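Local coordinates for acyl-homoserine-lactone synthase (Pseudomonas aeruginosa, PDB 1RO5), which makes the quorum-sensing signal N-(3-oxododecanoyl)homoserine lactone from S-adenosyl-L-methionine and an acyl chain delivered by acyl carrier protein, at residues I178-N181 and A182-I186; K150-R154 and A155-V159; H23-R26 and A27-F30; T142-T145 and V146-K150. One frame throughout, in Å; residues are numbered along the deposited sequence.

All four contacts are local, between residues a few positions apart. Contacts 4, 2 and 1 follow in that order along the chain: strand 139-145 passes into helix 146-154 at a threonine N-cap, that helix ends in a Schellman motif, and strand 171-179 leads to helix 182-189 at an asparagine N-cap. Contacts 1 and 2 touch through Asp158 and Asn181, and contacts 2 and 4 share helix 146-154. All three are partly buried and join helix ends to one sheet, with contact 4 also holding a sulfate. Contact 3, the most buried, lies inside helix 16-30, about 29 Å from contact 1 between centres, and its Lys24 and Arg26 make salt bridges.

Contact 1: residues I178-N181 and A182-I186; sequences IELN and AKTQI
Asn181 turns CG into the space between its own backbone N and carbonyl carbon (chi1 55°), which brings its side chain to the backbone N of Thr184 at the start of helix 182-189. Asn181 is the N-cap: its OD1 accepts a weak but nearly straight bond from Thr184 N at 3.3 Å, 170° at the hydrogen. Its main-chain O takes the first regular helical bond, from Gln185 N at 2.8 Å.

Two more bonds tie the helix back to the end of the preceding strand and the loop after it. Thr184 holds OG1 beside its backbone N (chi1 -64°), and this hydroxyl donates to Glu179 O, 2.6 Å from OG1, lying almost straight beyond the end of that carbonyl. Thr184 OG1 is also bonded to Asp158 N, and Asn181 ND2 to Asp158 OD2, so strand 158-161 is fastened to the same cap. The side chains of Thr184 and Leu180 come no closer than 4.4 Å, CG2 to CD2.

From CG, beside the backbone N, the extended chain of Gln185 runs back past Asn181 O, with OE1 bonded to Leu193 N. At the other branch of that amide, NE2 donates to Leu180 O at 3.1 Å, tilted from the carbonyl plane.

Contact 2: residues K150-R154 and A155-V159; sequences KMMIR and AGLDV
A Schellman motif ends helix 146-154, where Met152 and Ile153 in its last turn receive bonds from Leu157 and Gly156. Gly156 is the first residue with non-helical backbone angles, and its positive phi (98°), a conformation glycine adopts readily, takes the chain out of the helix. The two bonds that define the motif are both weak: Leu157 N reaches Met152 O at 3.4 Å, and Gly156 N reaches Ile153 O at 3.3 Å. Just before them, Ala155 N still makes a helical bond to Met151 O at 3.1 Å, although it approaches well out of the carbonyl plane.

A water bridges the turn by donating to both Ile153 O, 2.7 Å away, and Leu157 O, at 2.6 Å.

Apolar side chains close the inner side of the reversal. Met152 sends CG out beside its backbone N, where it meets Leu157 CD2 at 3.9 Å as the two side chains cross obliquely. Its CB faces Val159 CG2 at 4.2 Å, and Ile153 CG2 approaches Val159 CB more loosely, at 4.4 Å.

Beyond the turn, Leu157 packs on Thr184, Ala187 and Leu188 of helix 182-189. Met152 and Val159 both rest on Leu176 of strand 171-179, to which strand 158-161 is paired antiparallel.

Contact 3: residues H23-R26 and A27-F30; sequences HKLR and AQVF
Phe30 meets the carbonyl oxygen of Arg26, one turn earlier in helix 16-30, with its backbone and with its side chain. Its N donates to Arg26 O at 2.7 Å, and its CB lies 3.3 Å from the same oxygen. Because CG stands beside the backbone N (chi1 -73°), the ring swings back along the turn: CG is 3.8 Å from Arg26 O, while CD1 comes to 3.3 Å with the oxygen at the ring edge, in its plane. The aromatic group also makes a cation-pi contact with Arg104.

The same run of helix carries other regular bonds, including Gln28 N to Lys24 O at 2.9 Å and Val29 N to Leu25 O. Leu25 and Val29 touch along one flank, CD1 to CG2 at 4.2 Å. On another flank, Gln28 lays CG over Lys24 O at 3.3 Å.

Arg26 carries its charge away from these neighbours. Its guanidinium has His23 ND1, itself hydrogen-bonded to Glu45 O, over one face, offset toward the rim. It forms salt bridges with Glu45 and Asp50, and the two carboxylates probably offset the closeness of Arg26 to Arg70.

Leu25, Arg26 and Val29 pack on Ala106 of strand 99-107, Leu25 and Arg26 also reach Val65 and Cys68 of strand 64-73, and His23 and Ala27 meet strand 44-45 at Met44 and Glu45.

Contact 4: residues T142-T145 and V146-K150; sequences TVTT and VGVEK. With SO4 (sulfate ion), chain E.
Thr144 and Val148 form the tightly packed part of the junction between strand 139-145 and helix 146-154. Buried Thr144 points both branches at the valine, and the two side chains cross at about a right angle. Its OG1, set opposite the backbone N (chi1 -175°), lies 3.4 Å from Val148 CB, and its CG2 packs at 3.7 Å against Val148 CG1. Phe105 of strand 99-107 touches both residues, and Thr144 also rests on Leu176 of strand 171-179, so this side of the helix start is pressed onto the sheet.

The other side is looser and carries the polar bonds. Thr145 is the N-cap: OG1, lodged between its backbone N and carbonyl carbon (chi1 63°), accepts from Val148 N at 3.2 Å, while Thr145 O takes the first helical bond from Glu149 N at 2.9 Å. The hydroxyl then turns its proton outward to a sulfate, with OG1 2.9 Å from O1 of the ion. Thus one oxygen both caps the helix and holds an anion. Exposed Gly147, with no side chain in the way, has its CA 3.3 Å from O2 of the sulfate. The ion, probably from the crystallisation liquor, sits at the amino end of the helix, where the helix dipole would favour a negative charge. Farther along, Glu149 makes a salt bridge with Arg161.

The chain turns sharply here, the axes of the short strand and helix segments lying at 101° to each other. This is a strand-to-helix junction with a threonine N-cap, within an alpha-beta-alpha sandwich related to the acetyltransferases.

Contact 1: residues I178-N181 and A182-I186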
loop_
_atom_site.group_PDB
_atom_site.type_symbol
_atom_site.label_atom_id
_atom_site.label_comp_id
_atom_site.label_asym_id
_atom_site.label_seq_id
_atom_site.Cartn_x
_atom_site.Cartn_y
_atom_site.Cartn_z
ATOM N N ILE A 178 -2.128 7.937 -7.673
ATOM C CA ILE A 178 -1.533 7.048 -8.631
ATOM C C ILE A 178 -2.726 6.747 -9.523
ATOM O O ILE A 178 -3.607 5.992 -9.082
ATOM C CB ILE A 178 -1.142 5.712 -8.066
ATOM C CG1 ILE A 178 0.102 5.724 -7.200
ATOM C CG2 ILE A 178 -0.574 4.822 -9.166
ATOM C CD1 ILE A 178 -0.073 6.061 -5.860
ATOM N N GLU A 179 -2.784 7.304 -10.756
ATOM C CA GLU A 179 -3.894 7.018 -11.700
ATOM C C GLU A 179 -3.740 5.657 -12.277
ATOM O O GLU A 179 -2.642 5.291 -12.736
ATOM C CB GLU A 179 -3.918 8.075 -12.761
ATOM C CG GLU A 179 -4.077 9.453 -12.112
ATOM C CD GLU A 179 -5.468 9.651 -11.595
ATOM O OE1 GLU A 179 -6.409 8.833 -11.952
ATOM O OE2 GLU A 179 -5.613 10.590 -10.804
ATOM N N LEU A 180 -4.763 4.824 -12.208
ATOM C CA LEU A 180 -4.552 3.481 -12.825
ATOM C C LEU A 180 -4.952 3.468 -14.368
ATOM O O LEU A 180 -5.637 2.548 -14.857
ATOM C CB LEU A 180 -5.296 2.360 -12.043
ATOM C CG LEU A 180 -5.141 2.363 -10.478
ATOM C CD1 LEU A 180 -5.943 1.256 -9.885
ATOM C CD2 LEU A 180 -3.640 2.139 -10.183
ATOM N N ASN A 181 -4.537 4.516 -15.086
ATOM C CA ASN A 181 -4.883 4.671 -16.484
ATOM C C ASN A 181 -3.915 3.828 -17.337
ATOM O O ASN A 181 -3.172 2.899 -16.888
ATOM C CB ASN A 181 -4.850 6.181 -16.844
ATOM C CG ASN A 181 -3.514 6.800 -16.510
ATOM O OD1 ASN A 181 -2.518 6.089 -16.425
ATOM N ND2 ASN A 181 -3.484 8.095 -16.276
ATOM N N ALA A 182 -3.917 4.181 -18.624
ATOM C CA ALA A 182 -3.212 3.496 -19.692
ATOM C C ALA A 182 -1.725 3.583 -19.457
ATOM O O ALA A 182 -0.950 2.543 -19.588
ATOM C CB ALA A 182 -3.652 4.245 -21.115
ATOM N N LYS A 183 -1.269 4.799 -19.155
ATOM C CA LYS A 183 0.166 4.935 -18.935
ATOM C C LYS A 183 0.724 3.953 -17.815
ATOM O O LYS A 183 1.786 3.139 -18.009
ATOM C CB LYS A 183 0.480 6.386 -18.687
ATOM C CG LYS A 183 1.957 6.573 -18.428
ATOM C CD LYS A 183 2.075 7.931 -17.730
ATOM C CE LYS A 183 3.404 8.057 -17.012
ATOM N NZ LYS A 183 3.770 9.452 -17.282
ATOM N N THR A 184 -0.066 3.883 -16.706
ATOM C CA THR A 184 0.259 2.973 -15.560
ATOM C C THR A 184 0.182 1.582 -15.988
ATOM O O THR A 184 1.034 0.742 -15.679
ATOM C CB THR A 184 -0.689 3.222 -14.364
ATOM O OG1 THR A 184 -0.474 4.567 -13.871
ATOM C CG2 THR A 184 -0.443 2.311 -13.189
ATOM N N GLN A 185 -0.907 1.294 -16.660
ATOM C CA GLN A 185 -1.135 -0.072 -17.046
ATOM C C GLN A 185 0.001 -0.552 -17.950
ATOM O O GLN A 185 0.486 -1.700 -17.827
ATOM C CB GLN A 185 -2.454 -0.125 -17.771
ATOM C CG GLN A 185 -3.681 -0.015 -16.834
ATOM C CD GLN A 185 -4.970 -0.164 -17.591
ATOM O OE1 GLN A 185 -5.110 -1.103 -18.364
ATOM N NE2 GLN A 185 -5.889 0.800 -17.448
ATOM N N ILE A 186 0.422 0.317 -18.888
ATOM C CA ILE A 186 1.451 -0.080 -19.860
ATOM C C ILE A 186 2.803 -0.271 -19.110
ATOM O O ILE A 186 3.496 -1.276 -19.296
ATOM C CB ILE A 186 1.584 0.907 -21.027
ATOM C CG1 ILE A 186 0.286 0.993 -21.886
ATOM C CG2 ILE A 186 2.717 0.393 -21.906
ATOM C CD1 ILE A 186 0.088 2.377 -22.689
#

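Contact 2: residues K150-R154 and A155-V159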
loop_
_atom_site.group_PDB
_atom_site.type_symbol
_atom_site.label_atom_id
_atom_site.label_comp_id
_atom_site.label_asym_id
_atom_site.label_seq_id
_atom_site.Cartn_x
_atom_site.Cartn_y
_atom_site.Cartn_z
ATOM N N LYS A 150 9.750 8.421 -6.066
ATOM C CA LYS A 150 10.645 8.344 -7.245
ATOM C C LYS A 150 10.781 6.962 -7.762
ATOM O O LYS A 150 10.834 6.747 -8.950
ATOM C CB LYS A 150 11.968 9.145 -7.139
ATOM C CG LYS A 150 12.886 8.893 -6.017
ATOM C CD LYS A 150 14.038 9.967 -6.095
ATOM C CE LYS A 150 13.743 11.245 -5.236
ATOM N NZ LYS A 150 14.967 11.927 -4.699
ATOM N N MET A 151 10.639 5.985 -6.908
ATOM C CA MET A 151 10.753 4.647 -7.403
ATOM C C MET A 151 9.576 4.392 -8.415
ATOM O O MET A 151 9.710 3.665 -9.434
ATOM C CB MET A 151 10.823 3.752 -6.169
ATOM C CG MET A 151 11.064 2.293 -6.331
ATOM S SD MET A 151 9.348 1.700 -6.920
ATOM C CE MET A 151 8.445 1.379 -5.153
ATOM N N MET A 152 8.476 5.116 -8.207
ATOM C CA MET A 152 7.262 4.894 -8.927
ATOM C C MET A 152 7.306 5.809 -10.107
ATOM O O MET A 152 6.945 5.356 -11.164
ATOM C CB MET A 152 6.045 5.241 -8.083
ATOM C CG MET A 152 5.447 4.084 -7.260
ATOM S SD MET A 152 4.002 4.631 -6.215
ATOM C CE MET A 152 4.528 5.438 -4.937
ATOM N N ILE A 153 7.710 7.080 -9.980
ATOM C CA ILE A 153 7.797 7.893 -11.202
ATOM C C ILE A 153 8.789 7.223 -12.248
ATOM O O ILE A 153 8.554 7.297 -13.422
ATOM C CB ILE A 153 8.143 9.437 -11.001
ATOM C CG1 ILE A 153 9.672 9.619 -10.935
ATOM C CG2 ILE A 153 7.405 10.151 -9.835
ATOM C CD1 ILE A 153 10.354 11.079 -10.492
ATOM N N ARG A 154 9.853 6.572 -11.783
ATOM C CA ARG A 154 10.831 5.910 -12.598
ATOM C C ARG A 154 10.287 4.639 -13.264
ATOM O O ARG A 154 10.718 4.270 -14.393
ATOM C CB ARG A 154 12.068 5.482 -11.770
ATOM C CG ARG A 154 12.954 6.663 -11.379
ATOM C CD ARG A 154 14.365 6.293 -11.015
ATOM N NE ARG A 154 14.822 6.933 -9.783
ATOM C CZ ARG A 154 15.134 6.230 -8.708
ATOM N NH1 ARG A 154 15.015 4.860 -8.745
ATOM N NH2 ARG A 154 15.551 6.894 -7.613
ATOM N N ALA A 155 9.451 3.904 -12.546
ATOM C CA ALA A 155 8.952 2.682 -13.135
ATOM C C ALA A 155 7.902 3.005 -14.256
ATOM O O ALA A 155 7.349 2.069 -14.863
ATOM C CB ALA A 155 8.338 1.809 -12.092
ATOM N N GLY A 156 7.646 4.287 -14.503
ATOM C CA GLY A 156 6.688 4.699 -15.493
ATOM C C GLY A 156 5.264 5.085 -15.071
ATOM O O GLY A 156 4.503 5.598 -15.934
ATOM N N LEU A 157 4.893 4.918 -13.786
ATOM C CA LEU A 157 3.504 5.068 -13.386
ATOM C C LEU A 157 3.111 6.488 -13.544
ATOM O O LEU A 157 3.937 7.397 -13.611
ATOM C CB LEU A 157 3.271 4.645 -11.936
ATOM C CG LEU A 157 3.176 3.161 -11.739
ATOM C CD1 LEU A 157 4.148 2.397 -12.524
ATOM C CD2 LEU A 157 3.378 2.809 -10.299
ATOM N N ASP A 158 1.810 6.725 -13.571
ATOM C CA ASP A 158 1.405 8.067 -13.694
ATOM C C ASP A 158 1.071 8.490 -12.249
ATOM O O ASP A 158 0.067 8.050 -11.700
ATOM C CB ASP A 158 0.234 8.092 -14.667
ATOM C CG ASP A 158 -0.409 9.431 -14.756
ATOM O OD1 ASP A 158 0.063 10.319 -14.080
ATOM O OD2 ASP A 158 -1.420 9.715 -15.430
ATOM N N VAL A 159 1.881 9.369 -11.664
ATOM C CA VAL A 159 1.915 9.627 -10.238
ATOM C C VAL A 159 2.084 11.078 -10.052
ATOM O O VAL A 159 2.966 11.718 -10.687
ATOM C CB VAL A 159 3.145 8.969 -9.654
ATOM C CG1 VAL A 159 3.099 9.024 -8.158
ATOM C CG2 VAL A 159 3.016 7.558 -9.917
HETATM O O HOH W 1 6.251 8.439 -14.097
#

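Contact 3: residues H23-R26 and A27-F30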
loop_
_atom_site.group_PDB
_atom_site.type_symbol
_atom_site.label_atom_id
_atom_site.label_comp_id
_atom_site.label_asym_id
_atom_site.label_seq_id
_atom_site.Cartn_x
_atom_site.Cartn_y
_atom_site.Cartn_z
ATOM N N HIS A 23 0.857 -8.163 10.818
ATOM C CA HIS A 23 0.951 -7.070 11.780
ATOM C C HIS A 23 2.361 -7.162 12.458
ATOM O O HIS A 23 2.830 -6.162 12.898
ATOM C CB HIS A 23 -0.171 -7.254 12.877
ATOM C CG HIS A 23 -1.557 -6.880 12.396
ATOM N ND1 HIS A 23 -1.859 -5.613 12.054
ATOM C CD2 HIS A 23 -2.692 -7.597 12.212
ATOM C CE1 HIS A 23 -3.139 -5.529 11.691
ATOM N NE2 HIS A 23 -3.666 -6.728 11.749
ATOM N N LYS A 24 2.948 -8.371 12.586
ATOM C CA LYS A 24 4.295 -8.496 13.146
ATOM C C LYS A 24 5.259 -7.863 12.140
ATOM O O LYS A 24 6.103 -7.126 12.547
ATOM C CB LYS A 24 4.767 -9.950 13.400
ATOM C CG LYS A 24 4.053 -10.777 14.410
ATOM C CD LYS A 24 4.798 -10.999 15.711
ATOM C CE LYS A 24 4.061 -12.042 16.659
ATOM N NZ LYS A 24 5.110 -12.521 17.705
ATOM N N LEU A 25 5.118 -8.172 10.854
ATOM C CA LEU A 25 5.895 -7.547 9.775
ATOM C C LEU A 25 5.736 -6.062 9.804
ATOM O O LEU A 25 6.710 -5.377 9.679
ATOM C CB LEU A 25 5.538 -8.082 8.378
ATOM C CG LEU A 25 6.300 -7.487 7.222
ATOM C CD1 LEU A 25 7.824 -7.476 7.480
ATOM C CD2 LEU A 25 6.144 -8.344 6.003
ATOM N N ARG A 26 4.522 -5.547 9.992
ATOM C CA ARG A 26 4.353 -4.096 10.094
ATOM C C ARG A 26 5.057 -3.539 11.342
ATOM O O ARG A 26 5.539 -2.392 11.297
ATOM C CB ARG A 26 2.883 -3.767 10.166
ATOM C CG ARG A 26 2.238 -3.882 8.799
ATOM C CD ARG A 26 0.705 -3.758 8.790
ATOM N NE ARG A 26 0.113 -2.694 9.618
ATOM C CZ ARG A 26 -1.212 -2.497 9.825
ATOM N NH1 ARG A 26 -2.132 -3.254 9.215
ATOM N NH2 ARG A 26 -1.617 -1.535 10.699
ATOM N N ALA A 27 5.027 -4.305 12.460
ATOM C CA ALA A 27 5.796 -3.865 13.635
ATOM C C ALA A 27 7.329 -3.847 13.363
ATOM O O ALA A 27 8.017 -2.908 13.787
ATOM C CB ALA A 27 5.500 -4.710 14.881
ATOM N N GLN A 28 7.837 -4.862 12.648
ATOM C CA GLN A 28 9.245 -4.922 12.365
ATOM C C GLN A 28 9.619 -3.716 11.521
ATOM O O GLN A 28 10.665 -3.077 11.752
ATOM C CB GLN A 28 9.630 -6.261 11.688
ATOM C CG GLN A 28 9.384 -7.526 12.629
ATOM C CD GLN A 28 9.782 -8.848 11.949
ATOM O OE1 GLN A 28 9.106 -9.404 10.998
ATOM N NE2 GLN A 28 10.923 -9.352 12.425
ATOM N N VAL A 29 8.697 -3.307 10.644
ATOM C CA VAL A 29 8.957 -2.112 9.836
ATOM C C VAL A 29 8.774 -0.818 10.509
ATOM O O VAL A 29 9.640 -0.011 10.413
ATOM C CB VAL A 29 8.244 -2.194 8.495
ATOM C CG1 VAL A 29 8.352 -0.914 7.684
ATOM C CG2 VAL A 29 8.859 -3.414 7.774
ATOM N N PHE A 30 7.622 -0.616 11.139
ATOM C CA PHE A 30 7.158 0.688 11.670
ATOM C C PHE A 30 7.466 0.918 13.162
ATOM O O PHE A 30 7.193 1.976 13.660
ATOM C CB PHE A 30 5.631 0.901 11.478
ATOM C CG PHE A 30 5.232 1.166 10.062
ATOM C CD1 PHE A 30 4.975 0.089 9.183
ATOM C CD2 PHE A 30 5.175 2.482 9.576
ATOM C CE1 PHE A 30 4.703 0.308 7.796
ATOM C CE2 PHE A 30 4.807 2.748 8.248
ATOM C CZ PHE A 30 4.597 1.642 7.326
#

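Contact 4: residues T142-T145 and V146-K150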
loop_
_atom_site.group_PDB
_atom_site.type_symbol
_atom_site.label_atom_id
_atom_site.label_comp_id
_atom_site.label_asym_id
_atom_site.label_seq_id
_atom_site.Cartn_x
_atom_site.Cartn_y
_atom_site.Cartn_z
ATOM N N THR A 142 -2.053 7.553 -1.566
ATOM C CA THR A 142 -1.287 7.021 -0.458
ATOM C C THR A 142 -0.408 8.114 0.145
ATOM O O THR A 142 -0.024 9.050 -0.533
ATOM C CB THR A 142 -0.483 5.797 -0.929
ATOM O OG1 THR A 142 0.280 5.260 0.152
ATOM C CG2 THR A 142 0.570 6.252 -1.982
ATOM N N VAL A 143 -0.047 7.980 1.399
ATOM C CA VAL A 143 1.000 8.794 2.010
ATOM C C VAL A 143 2.192 7.871 2.117
ATOM O O VAL A 143 2.117 6.838 2.807
ATOM C CB VAL A 143 0.604 9.299 3.390
ATOM C CG1 VAL A 143 1.800 9.926 4.218
ATOM C CG2 VAL A 143 -0.417 10.345 3.251
ATOM N N THR A 144 3.265 8.218 1.419
ATOM C CA THR A 144 4.452 7.402 1.443
ATOM C C THR A 144 5.691 8.374 1.480
ATOM O O THR A 144 5.527 9.596 1.849
ATOM C CB THR A 144 4.433 6.344 0.301
ATOM O OG1 THR A 144 5.567 5.502 0.460
ATOM C CG2 THR A 144 4.607 6.984 -1.068
ATOM N N THR A 145 6.924 7.882 1.249
ATOM C CA THR A 145 8.055 8.794 1.262
ATOM C C THR A 145 8.435 9.200 -0.156
ATOM O O THR A 145 8.077 8.535 -1.216
ATOM C CB THR A 145 9.278 8.113 1.815
ATOM O OG1 THR A 145 9.605 7.022 0.916
ATOM C CG2 THR A 145 9.051 7.465 3.254
ATOM N N VAL A 146 9.291 10.225 -0.171
ATOM C CA VAL A 146 9.805 10.739 -1.445
ATOM C C VAL A 146 10.541 9.707 -2.232
ATOM O O VAL A 146 10.484 9.692 -3.472
ATOM C CB VAL A 146 10.644 12.004 -1.293
ATOM C CG1 VAL A 146 11.185 12.396 -2.701
ATOM C CG2 VAL A 146 9.781 13.098 -0.743
ATOM N N GLY A 147 11.216 8.809 -1.494
ATOM C CA GLY A 147 11.914 7.619 -2.032
ATOM C C GLY A 147 10.954 6.780 -2.852
ATOM O O GLY A 147 11.218 6.415 -4.018
ATOM N N VAL A 148 9.831 6.392 -2.258
ATOM C CA VAL A 148 8.950 5.467 -2.977
ATOM C C VAL A 148 8.322 6.268 -4.145
ATOM O O VAL A 148 8.036 5.727 -5.192
ATOM C CB VAL A 148 7.841 4.954 -2.038
ATOM C CG1 VAL A 148 6.573 4.424 -2.803
ATOM C CG2 VAL A 148 8.371 4.022 -1.006
ATOM N N GLU A 149 8.086 7.555 -3.926
ATOM C CA GLU A 149 7.538 8.374 -5.002
ATOM C C GLU A 149 8.435 8.259 -6.257
ATOM O O GLU A 149 7.944 7.934 -7.390
ATOM C CB GLU A 149 7.352 9.829 -4.594
ATOM C CG GLU A 149 7.199 10.736 -5.825
ATOM C CD GLU A 149 7.070 12.173 -5.415
ATOM O OE1 GLU A 149 7.649 12.529 -4.343
ATOM O OE2 GLU A 149 6.369 12.986 -6.079
ATOM N N LYS A 150 9.750 8.421 -6.066
ATOM C CA LYS A 150 10.645 8.344 -7.245
ATOM C C LYS A 150 10.781 6.962 -7.762
ATOM O O LYS A 150 10.834 6.747 -8.950
ATOM C CB LYS A 150 11.968 9.145 -7.139
ATOM C CG LYS A 150 12.886 8.893 -6.017
ATOM C CD LYS A 150 14.038 9.967 -6.095
ATOM C CE LYS A 150 13.743 11.245 -5.236
ATOM N NZ LYS A 150 14.967 11.927 -4.699
HETATM S S SO4 E . 13.137 5.419 1.047
HETATM O O1 SO4 E . 11.939 5.624 1.826
HETATM O O2 SO4 E . 12.796 4.988 -0.308
HETATM O O3 SO4 E . 14.057 4.486 1.720
HETATM O O4 SO4 E . 13.843 6.692 0.859
#